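Local coordinates for protein epoxide hydrolase (Aspergillus niger, PDB 3G02) that probably hydrolyses epoxides to vicinal diols, here as a variant made enantioselective by directed evolution, at residues A[79-82]-A[83-86]; A[356-359]-A[360-363]. The protein carries 9 engineered substitutions. All coordinates share one frame; numbering follows the deposited sequence.

Contact 1: residues A[79-82]-A[83-86]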
# COMPACT_ATOMS: atom_id res chain seq x y z
N GLU A 79 7.31 -27.37 -9.82
CA GLU A 79 6.65 -27.50 -11.12
C GLU A 79 6.19 -28.94 -11.36
O GLU A 79 5.09 -29.18 -11.84
CB GLU A 79 7.58 -27.04 -12.23
CG GLU A 79 6.97 -26.99 -13.60
CD GLU A 79 7.94 -26.46 -14.63
OE1 GLU A 79 8.91 -27.17 -14.95
OE2 GLU A 79 7.75 -25.31 -15.09
N ALA A 80 7.05 -29.90 -11.01
CA ALA A 80 6.69 -31.32 -11.13
C ALA A 80 5.49 -31.67 -10.26
O ALA A 80 4.62 -32.45 -10.67
CB ALA A 80 7.88 -32.20 -10.79
N ARG A 81 5.43 -31.09 -9.06
CA ARG A 81 4.28 -31.27 -8.17
C ARG A 81 3.01 -30.67 -8.79
O ARG A 81 1.95 -31.28 -8.74
CB ARG A 81 4.55 -30.67 -6.79
CG ARG A 81 3.46 -30.96 -5.77
CD ARG A 81 3.94 -30.70 -4.35
NE ARG A 81 4.03 -29.27 -4.03
CZ ARG A 81 3.01 -28.52 -3.61
NH1 ARG A 81 1.80 -29.05 -3.46
NH2 ARG A 81 3.21 -27.24 -3.34
N LEU A 82 3.13 -29.49 -9.38
CA LEU A 82 2.01 -28.88 -10.09
C LEU A 82 1.46 -29.83 -11.15
O LEU A 82 0.25 -30.04 -11.26
CB LEU A 82 2.42 -27.55 -10.74
CG LEU A 82 2.83 -26.39 -9.81
CD1 LEU A 82 3.07 -25.13 -10.62
CD2 LEU A 82 1.76 -26.15 -8.77
N ASN A 83 2.38 -30.43 -11.91
CA ASN A 83 2.03 -31.31 -13.02
C ASN A 83 1.64 -32.73 -12.61
O ASN A 83 1.33 -33.57 -13.47
CB ASN A 83 3.17 -31.33 -14.03
CG ASN A 83 3.34 -30.00 -14.75
OD1 ASN A 83 2.37 -29.27 -14.96
ND2 ASN A 83 4.57 -29.68 -15.12
N SER A 84 1.62 -32.99 -11.30
CA SER A 84 1.24 -34.30 -10.77
C SER A 84 -0.27 -34.53 -10.75
O SER A 84 -0.72 -35.67 -10.57
CB SER A 84 1.84 -34.53 -9.38
OG SER A 84 1.25 -33.68 -8.40
N PHE A 85 -1.05 -33.47 -10.93
CA PHE A 85 -2.51 -33.56 -10.99
C PHE A 85 -3.00 -33.14 -12.37
O PHE A 85 -2.32 -32.37 -13.05
CB PHE A 85 -3.15 -32.68 -9.91
CG PHE A 85 -3.02 -33.23 -8.52
CD1 PHE A 85 -4.00 -34.07 -8.00
CD2 PHE A 85 -1.91 -32.93 -7.74
CE1 PHE A 85 -3.88 -34.59 -6.71
CE2 PHE A 85 -1.78 -33.44 -6.45
CZ PHE A 85 -2.77 -34.27 -5.94
N PRO A 86 -4.18 -33.64 -12.79
CA PRO A 86 -4.73 -33.21 -14.07
C PRO A 86 -4.97 -31.70 -14.09
O PRO A 86 -5.57 -31.16 -13.17
CB PRO A 86 -6.07 -33.95 -14.16
CG PRO A 86 -5.88 -35.15 -13.27
CD PRO A 86 -5.05 -34.64 -12.13
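Glu-79 and Asn-83, one helical turn apart, lie side by side and point the same way, their carboxylate and amide planes turned only 25° against each other. They touch through the Glu-79 stem, whose CG is 3.9 Å from Asn-83 ND2. The polar ends are held by others: Arg-76 forms a salt bridge with Glu-79 OE1, Trp-75 NE1 and Ile-24 N donate to OE2, and Val-22 N donates to Asn-83 OD1. Asn-83 N donates to Glu-79 O at 3.0 Å, with an N-H...O angle of 152°. Here helix 75-82 gives way to the connection into strand 87-92, and a type I beta turn from Leu-82 to Phe-85 leads the chain off. Ser-84 turns its hydroxyl back to the last turn of the helix: with OG set between backbone N and carbonyl carbon (chi1 69°), it reaches Arg-81 O at 2.5 Å, in the carbonyl plane and on a lone pair. Ser-84 N binds the same oxygen at 3.1 Å from above that plane, so two donors from one residue grip Arg-81 O. That oxygen also faces the edge of the Phe-85 ring, 4.3 Å from CD2. Phe-85 is buried against helix 126-135, with Arg-133 in cation-pi contact.

Contact 2: residues A[356-359]-A[360-363]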
# COMPACT_ATOMS: atom_id res chain seq x y z
N SER A 356 -23.78 -16.86 14.83
CA SER A 356 -25.04 -16.11 14.88
C SER A 356 -25.08 -14.93 13.90
O SER A 356 -26.16 -14.46 13.53
CB SER A 356 -25.33 -15.63 16.30
OG SER A 356 -24.35 -14.72 16.75
N TRP A 357 -23.91 -14.45 13.49
CA TRP A 357 -23.82 -13.41 12.48
C TRP A 357 -23.89 -14.02 11.09
O TRP A 357 -24.64 -13.55 10.23
CB TRP A 357 -22.53 -12.61 12.64
CG TRP A 357 -22.54 -11.59 13.74
CD1 TRP A 357 -23.39 -11.54 14.82
CD2 TRP A 357 -21.64 -10.50 13.90
NE1 TRP A 357 -23.08 -10.47 15.62
CE2 TRP A 357 -22.00 -9.81 15.08
CE3 TRP A 357 -20.56 -10.02 13.14
CZ2 TRP A 357 -21.33 -8.67 15.52
CZ3 TRP A 357 -19.88 -8.88 13.59
CH2 TRP A 357 -20.27 -8.23 14.77
N ILE A 358 -23.11 -15.08 10.87
CA ILE A 358 -23.11 -15.80 9.59
C ILE A 358 -24.50 -16.33 9.25
O ILE A 358 -24.92 -16.31 8.09
CB ILE A 358 -22.05 -16.93 9.61
CG1 ILE A 358 -20.65 -16.34 9.79
CG2 ILE A 358 -22.12 -17.77 8.33
CD1 ILE A 358 -19.62 -17.32 10.31
N ALA A 359 -25.23 -16.78 10.27
CA ALA A 359 -26.59 -17.30 10.11
C ALA A 359 -27.58 -16.29 9.53
O ALA A 359 -28.58 -16.69 8.92
CB ALA A 359 -27.10 -17.84 11.44
N THR A 360 -27.31 -15.00 9.70
CA THR A 360 -28.18 -13.95 9.17
C THR A 360 -28.01 -13.76 7.66
O THR A 360 -28.78 -13.04 7.03
CB THR A 360 -27.94 -12.58 9.86
OG1 THR A 360 -26.68 -12.05 9.45
CG2 THR A 360 -27.99 -12.70 11.37
N THR A 361 -26.99 -14.41 7.10
CA THR A 361 -26.60 -14.18 5.71
C THR A 361 -26.96 -15.34 4.76
O THR A 361 -26.70 -15.27 3.56
CB THR A 361 -25.09 -13.88 5.59
OG1 THR A 361 -24.35 -15.10 5.73
CG2 THR A 361 -24.65 -12.88 6.64
N GLY A 362 -27.55 -16.39 5.31
CA GLY A 362 -27.95 -17.53 4.51
C GLY A 362 -28.68 -18.61 5.27
O GLY A 362 -28.79 -18.55 6.50
N ASN A 363 -29.17 -19.60 4.53
CA ASN A 363 -29.81 -20.78 5.08
C ASN A 363 -28.74 -21.71 5.65
O ASN A 363 -28.41 -22.75 5.07
CB ASN A 363 -30.65 -21.46 3.99
CG ASN A 363 -31.32 -22.75 4.45
OD1 ASN A 363 -31.64 -22.92 5.63
ND2 ASN A 363 -31.52 -23.67 3.52
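The flat groups in contact are the peptide carbonyls of Trp-357 and Ile-358: each receives a threonine hydroxyl in its own plane and a backbone N-H from above that plane. The indole of Trp-357 packs instead on Ala-221, Pro-222 and Ile-228, and its NE1 donates to Pro-226 O. The link belongs to a beta-alpha-beta unit of the alpha/beta hydrolase fold, in which helix 355-358 lies between the parallel strands 340-345 and 362-369. Thr-360 supplies both donors to Trp-357 O, with OG1 at 2.6 Å and N at 3.1 Å. One residue on, Thr-361 repeats the pattern on Ile-358 O: OG1 sits 2.7 Å away on a lone pair, and N is 3.0 Å away, tilted 53° out of the plane. In both threonines chi1 is near +70°, which sets the hydroxyl between backbone N and carbonyl carbon, on the side of the carbonyl three residues earlier. Ile-358 and Thr-361 both rest on Phe-341 of strand 340-345, and Gln-332 NE2 gives Thr-360 OG1 a further bond. The methyl groups touch carbonyl oxygens too: Thr-361 CG2 lies 3.7 Å from Trp-357 O, and Thr-360 CG2 3.3 Å from Ser-356 O.

In the fold
Contacts 1 and 2 lie on opposite sides of the chain's centre, their own centres 38 Å apart and their nearest atoms about 28 Å apart. Each is a helix exit leading into an outermost strand of the eight-stranded mixed sheet: contact 1 leads into strand 87-92, and contact 2 runs into the start of strand 362-369. Both are away from the predicted catalytic residues Asp-193, Tyr-315 and His-375. In contact 2, Thr-361 O accepts from Arg-200 on helix 194-205, which follows the likely nucleophile elbow at Asp-193; along the chain, strand 362-369 precedes the predicted His-375. A bound formic acid molecule, probably from the crystallisation liquor, lies about 6 Å from the Thr-361 side chain.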